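Local coordinates for A-type flavoprotein (PDB 2Q9U) that scavenges O2 in a human parasite, carrying a flavin mononucleotide in a flavodoxin-like domain and a mu-oxo-diiron centre in a beta-lactamase-like domain, at residues T179-R182 and E186-V189; S190-L195 and V232-D237. All coordinates share one frame; numbering follows the deposited sequence.

Interaction 1 of 2, residues T179-R182 and E186-V189; sequences TSRR and ECDV
Glu186 OE1 is gripped across the contact by a water that donates to it at 2.7 Å and itself accepts from the backbone N of Arg182, 2.9 Å away. The same carboxylate oxygen takes the N-H of Trp183, so one acidic side chain gathers two successive backbone amides, one through solvent and one directly. Beside this bridge the Arg181 chain crosses that of Glu186, Arg181 CG to Glu186 CB 3.7 Å. A bend at chi2 (73°) then carries the guanidinium away from the carboxylate and lays one face, toward its rim, against Glu186 O. Arg181 NH1 is 3.4 Å from Glu186 O, at an angle too poor for a hydrogen bond, and Arg181 NE stays 6.1 Å from Glu186 OE1. Cys187 SG packs on Arg181 CB at 3.6 Å. Within 179-182, Thr179 OG1 accepts from Arg181 N (3.0 Å, 164° at the hydrogen), an ST turn. Ser180 binds Arg282 and Thr288 of the second subunit, and Arg181 has a long, weak ion pair with its Glu287, placing the loop at the subunit interface. The carboxylate oxygen thus serves two backbone amides, and Arg181 meets Glu186 through its chain and a guanidinium face, not as a salt bridge.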
loop_
_atom_site.group_PDB
_atom_site.type_symbol
_atom_site.label_atom_id
_atom_site.label_comp_id
_atom_site.label_asym_id
_atom_site.label_seq_id
_atom_site.Cartn_x
_atom_site.Cartn_y
_atom_site.Cartn_z
ATOM N N THR A 179 -21.395 -4.873 5.506
ATOM C CA THR A 179 -21.922 -5.170 6.847
ATOM C C THR A 179 -22.937 -6.306 6.736
ATOM O O THR A 179 -23.485 -6.537 5.654
ATOM C CB THR A 179 -22.536 -3.906 7.536
ATOM O OG1 THR A 179 -23.184 -4.285 8.751
ATOM C CG2 THR A 179 -23.543 -3.168 6.611
ATOM N N SER A 180 -23.166 -7.026 7.831
ATOM C CA SER A 180 -24.196 -8.047 7.844
ATOM C C SER A 180 -25.557 -7.402 8.093
ATOM O O SER A 180 -26.594 -8.041 7.888
ATOM C CB SER A 180 -23.893 -9.132 8.897
ATOM O OG SER A 180 -23.940 -8.590 10.208
ATOM N N ARG A 181 -25.546 -6.130 8.504
ATOM C CA ARG A 181 -26.783 -5.380 8.770
ATOM C C ARG A 181 -27.395 -4.927 7.445
ATOM O O ARG A 181 -26.688 -4.469 6.576
ATOM C CB ARG A 181 -26.487 -4.122 9.617
ATOM C CG ARG A 181 -26.446 -4.327 11.143
ATOM C CD ARG A 181 -25.203 -5.068 11.663
ATOM N NE ARG A 181 -25.155 -5.066 13.136
ATOM C CZ ARG A 181 -24.578 -4.116 13.878
ATOM N NH1 ARG A 181 -23.969 -3.075 13.313
ATOM N NH2 ARG A 181 -24.614 -4.201 15.203
ATOM N N ARG A 182 -28.715 -5.006 7.328
ATOM C CA ARG A 182 -29.382 -4.535 6.122
ATOM C C ARG A 182 -29.965 -3.145 6.228
ATOM O O ARG A 182 -30.287 -2.538 5.209
ATOM C CB ARG A 182 -30.442 -5.542 5.631
ATOM C CG ARG A 182 -29.863 -6.958 5.403
ATOM C CD ARG A 182 -28.763 -7.005 4.275
ATOM N NE ARG A 182 -28.015 -8.263 4.454
ATOM C CZ ARG A 182 -26.710 -8.393 4.533
ATOM N NH1 ARG A 182 -25.888 -7.339 4.347
ATOM N NH2 ARG A 182 -26.226 -9.620 4.757
ATOM N N GLU A 186 -29.907 -0.095 12.232
ATOM C CA GLU A 186 -29.178 -1.135 12.942
ATOM C C GLU A 186 -27.681 -0.881 13.081
ATOM O O GLU A 186 -27.001 -1.620 13.787
ATOM C CB GLU A 186 -29.401 -2.496 12.295
ATOM C CG GLU A 186 -30.888 -2.875 12.189
ATOM C CD GLU A 186 -31.115 -4.073 11.301
ATOM O OE1 GLU A 186 -30.432 -4.201 10.267
ATOM O OE2 GLU A 186 -31.987 -4.897 11.649
ATOM N N CYS A 187 -27.179 0.149 12.393
ATOM C CA CYS A 187 -25.770 0.519 12.415
ATOM C C CYS A 187 -25.611 1.782 13.237
ATOM O O CYS A 187 -26.592 2.236 13.836
ATOM C CB CYS A 187 -25.295 0.765 10.979
ATOM S SG CYS A 187 -25.497 -0.676 9.931
ATOM N N ASP A 188 -24.408 2.367 13.278
ATOM C CA ASP A 188 -24.308 3.765 13.755
ATOM C C ASP A 188 -24.757 4.629 12.607
ATOM O O ASP A 188 -24.069 4.691 11.601
ATOM C CB ASP A 188 -22.876 4.174 14.174
ATOM C CG ASP A 188 -22.451 3.528 15.472
ATOM O OD1 ASP A 188 -23.318 3.318 16.356
ATOM O OD2 ASP A 188 -21.259 3.203 15.598
ATOM N N VAL A 189 -25.919 5.283 12.743
ATOM C CA VAL A 189 -26.467 6.077 11.640
ATOM C C VAL A 189 -25.513 7.176 11.214
ATOM O O VAL A 189 -25.392 7.436 10.028
ATOM C CB VAL A 189 -27.883 6.639 11.964
ATOM C CG1 VAL A 189 -28.370 7.587 10.857
ATOM C CG2 VAL A 189 -28.847 5.477 12.074
HETATM O O HOH W 1 -30.318 -6.596 9.103
#

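Interaction 2 of 2, residues S190-L195 and V232-D237; sequences SHVMHL and VSWRGD
With chi1 at -178°, Val192 swings CG1 opposite its backbone N and out from the helix, where it meets both Val232 and Trp234. In Val232, chi1 of -62° sets CG1 anti to the carbonyl carbon and leaves CG2, between the backbone N and the carbonyl carbon, to face the helix. Val192 CG1 and Val232 CG2 meet tip to tip at 3.4 Å, tighter than an ordinary carbon-carbon contact. Val192 CG1 also lies 3.6 Å from Trp234 CH2 and 3.8 Å from Trp234 CZ2, approaching the benzo end of the indole obliquely. One residue further along the helix, the Met193 chain folds at chi2 and chi3 and brings SD to 3.7 Å from Trp234 CH2. Met193 SD lies 4.8 Å from the centroid of the six-membered ring of Trp234, 61° off its normal, a Met-aromatic contact of oblique geometry. Here, in the beta-lactamase-like domain, the first turns of helix 189-204 pack against Val232 and the short, weakly bonded strand 234-235, outermost within this chain in a mixed sheet. The pyrrole end of the indole is tied down separately: NE1 donates to the carbonyl of Phe173, while Met239 and Ala242 of helix 236-250 touch the side chain. Phe196, farther along helix 189-204, meets the indole with its ring plane turned about 80° from it.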
loop_
_atom_site.group_PDB
_atom_site.type_symbol
_atom_site.label_atom_id
_atom_site.label_comp_id
_atom_site.label_asym_id
_atom_site.label_seq_id
_atom_site.Cartn_x
_atom_site.Cartn_y
_atom_site.Cartn_z
ATOM N N SER A 190 -24.786 7.791 12.154
ATOM C CA SER A 190 -23.813 8.809 11.760
ATOM C C SER A 190 -22.705 8.244 10.867
ATOM O O SER A 190 -22.258 8.918 9.948
ATOM C CB SER A 190 -23.232 9.599 12.962
ATOM O OG SER A 190 -22.513 8.765 13.842
ATOM N N HIS A 191 -22.276 7.014 11.136
ATOM C CA HIS A 191 -21.292 6.346 10.301
ATOM C C HIS A 191 -21.847 6.070 8.881
ATOM O O HIS A 191 -21.167 6.305 7.887
ATOM C CB HIS A 191 -20.822 5.025 10.935
ATOM C CG HIS A 191 -19.734 4.363 10.143
ATOM N ND1 HIS A 191 -18.578 5.026 9.791
ATOM C CD2 HIS A 191 -19.632 3.121 9.613
ATOM C CE1 HIS A 191 -17.811 4.223 9.076
ATOM N NE2 HIS A 191 -18.428 3.064 8.948
ATOM N N VAL A 192 -23.082 5.578 8.810
ATOM C CA VAL A 192 -23.742 5.321 7.524
ATOM C C VAL A 192 -23.841 6.649 6.758
ATOM O O VAL A 192 -23.566 6.710 5.556
ATOM C CB VAL A 192 -25.130 4.700 7.697
ATOM C CG1 VAL A 192 -25.772 4.405 6.280
ATOM C CG2 VAL A 192 -25.062 3.412 8.532
ATOM N N MET A 193 -24.187 7.730 7.468
ATOM C CA MET A 193 -24.322 9.024 6.816
ATOM C C MET A 193 -23.000 9.533 6.312
ATOM O O MET A 193 -22.941 10.135 5.236
ATOM C CB MET A 193 -25.015 10.053 7.721
ATOM C CG MET A 193 -26.497 9.833 7.879
ATOM S SD MET A 193 -27.408 9.949 6.286
ATOM C CE MET A 193 -26.861 11.544 5.642
ATOM N N HIS A 194 -21.934 9.291 7.081
ATOM C CA HIS A 194 -20.582 9.613 6.597
ATOM C C HIS A 194 -20.307 8.939 5.246
ATOM O O HIS A 194 -19.851 9.586 4.301
ATOM C CB HIS A 194 -19.538 9.214 7.647
ATOM C CG HIS A 194 -18.136 9.211 7.137
ATOM N ND1 HIS A 194 -17.308 10.300 7.236
ATOM C CD2 HIS A 194 -17.423 8.247 6.508
ATOM C CE1 HIS A 194 -16.132 10.008 6.704
ATOM N NE2 HIS A 194 -16.177 8.769 6.246
ATOM N N LEU A 195 -20.589 7.643 5.145
ATOM C CA LEU A 195 -20.311 6.917 3.895
ATOM C C LEU A 195 -21.301 7.300 2.793
ATOM O O LEU A 195 -20.956 7.297 1.594
ATOM C CB LEU A 195 -20.323 5.405 4.164
ATOM C CG LEU A 195 -19.168 4.919 5.066
ATOM C CD1 LEU A 195 -19.393 3.436 5.395
ATOM C CD2 LEU A 195 -17.780 5.140 4.403
ATOM N N VAL A 232 -26.395 -0.245 3.196
ATOM C CA VAL A 232 -27.614 -0.448 3.973
ATOM C C VAL A 232 -28.793 0.314 3.372
ATOM O O VAL A 232 -28.624 1.274 2.585
ATOM C CB VAL A 232 -27.456 -0.094 5.488
ATOM C CG1 VAL A 232 -26.412 -0.986 6.124
ATOM C CG2 VAL A 232 -27.093 1.376 5.672
ATOM N N SER A 233 -29.980 -0.147 3.737
ATOM C CA SER A 233 -31.224 0.450 3.263
ATOM C C SER A 233 -31.852 1.302 4.364
ATOM O O SER A 233 -31.383 1.313 5.516
ATOM C CB SER A 233 -32.166 -0.665 2.792
ATOM O OG SER A 233 -31.647 -1.219 1.609
ATOM N N TRP A 234 -32.912 2.027 4.004
ATOM C CA TRP A 234 -33.403 3.134 4.795
ATOM C C TRP A 234 -34.884 2.983 5.154
ATOM O O TRP A 234 -35.738 2.595 4.306
ATOM C CB TRP A 234 -33.216 4.460 4.020
ATOM C CG TRP A 234 -31.811 4.736 3.608
ATOM C CD1 TRP A 234 -31.202 4.396 2.412
ATOM C CD2 TRP A 234 -30.814 5.405 4.390
ATOM N NE1 TRP A 234 -29.880 4.804 2.427
ATOM C CE2 TRP A 234 -29.620 5.425 3.625
ATOM C CE3 TRP A 234 -30.811 5.977 5.673
ATOM C CZ2 TRP A 234 -28.441 6.020 4.085
ATOM C CZ3 TRP A 234 -29.607 6.561 6.149
ATOM C CH2 TRP A 234 -28.456 6.576 5.346
ATOM N N ARG A 235 -35.193 3.325 6.393
ATOM C CA ARG A 235 -36.548 3.411 6.889
ATOM C C ARG A 235 -36.635 4.434 8.064
ATOM O O ARG A 235 -35.679 4.917 8.505
ATOM C CB ARG A 235 -37.058 2.024 7.295
ATOM C CG ARG A 235 -36.407 1.513 8.565
ATOM C CD ARG A 235 -36.611 0.066 8.853
ATOM N NE ARG A 235 -35.732 -0.493 9.854
ATOM C CZ ARG A 235 -35.830 -1.717 10.324
ATOM N NH1 ARG A 235 -36.767 -2.511 9.928
ATOM N NH2 ARG A 235 -35.002 -2.133 11.203
ATOM N N GLY A 236 -37.835 4.731 8.494
ATOM C CA GLY A 236 -38.054 5.669 9.559
ATOM C C GLY A 236 -37.307 6.980 9.560
ATOM O O GLY A 236 -37.063 7.561 8.552
ATOM N N ASP A 237 -36.888 7.387 10.747
ATOM C CA ASP A 237 -36.112 8.590 10.923
ATOM C C ASP A 237 -34.835 8.643 10.104
ATOM O O ASP A 237 -34.518 9.681 9.563
ATOM C CB ASP A 237 -35.781 8.891 12.384
ATOM C CG ASP A 237 -37.016 9.084 13.255
ATOM O OD1 ASP A 237 -38.027 9.534 12.771
ATOM O OD2 ASP A 237 -36.937 8.786 14.410
#

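After strand 166-170 the chain enters a loop in which interaction 1 joins 179-182 to 186-189, closing a short excursion of three residues. Helix 189-204 begins within the second of these segments, and interaction 2 then joins 190-195 to 232-237, closing a longer loop that takes in the rest of that helix, helix 208-219 and strand 225-228. The two closures run in series, neither nested nor crossed, yet their centres lie only about 8 Å apart. Arg182 O and Ser233 N, 2.8 Å apart, probably share a hydrogen bond, and Cys187 CB touches Val192 CG2. Together the two interactions tie the loop at the subunit interface and the start of helix 189-204 to the segment holding strand 234-235.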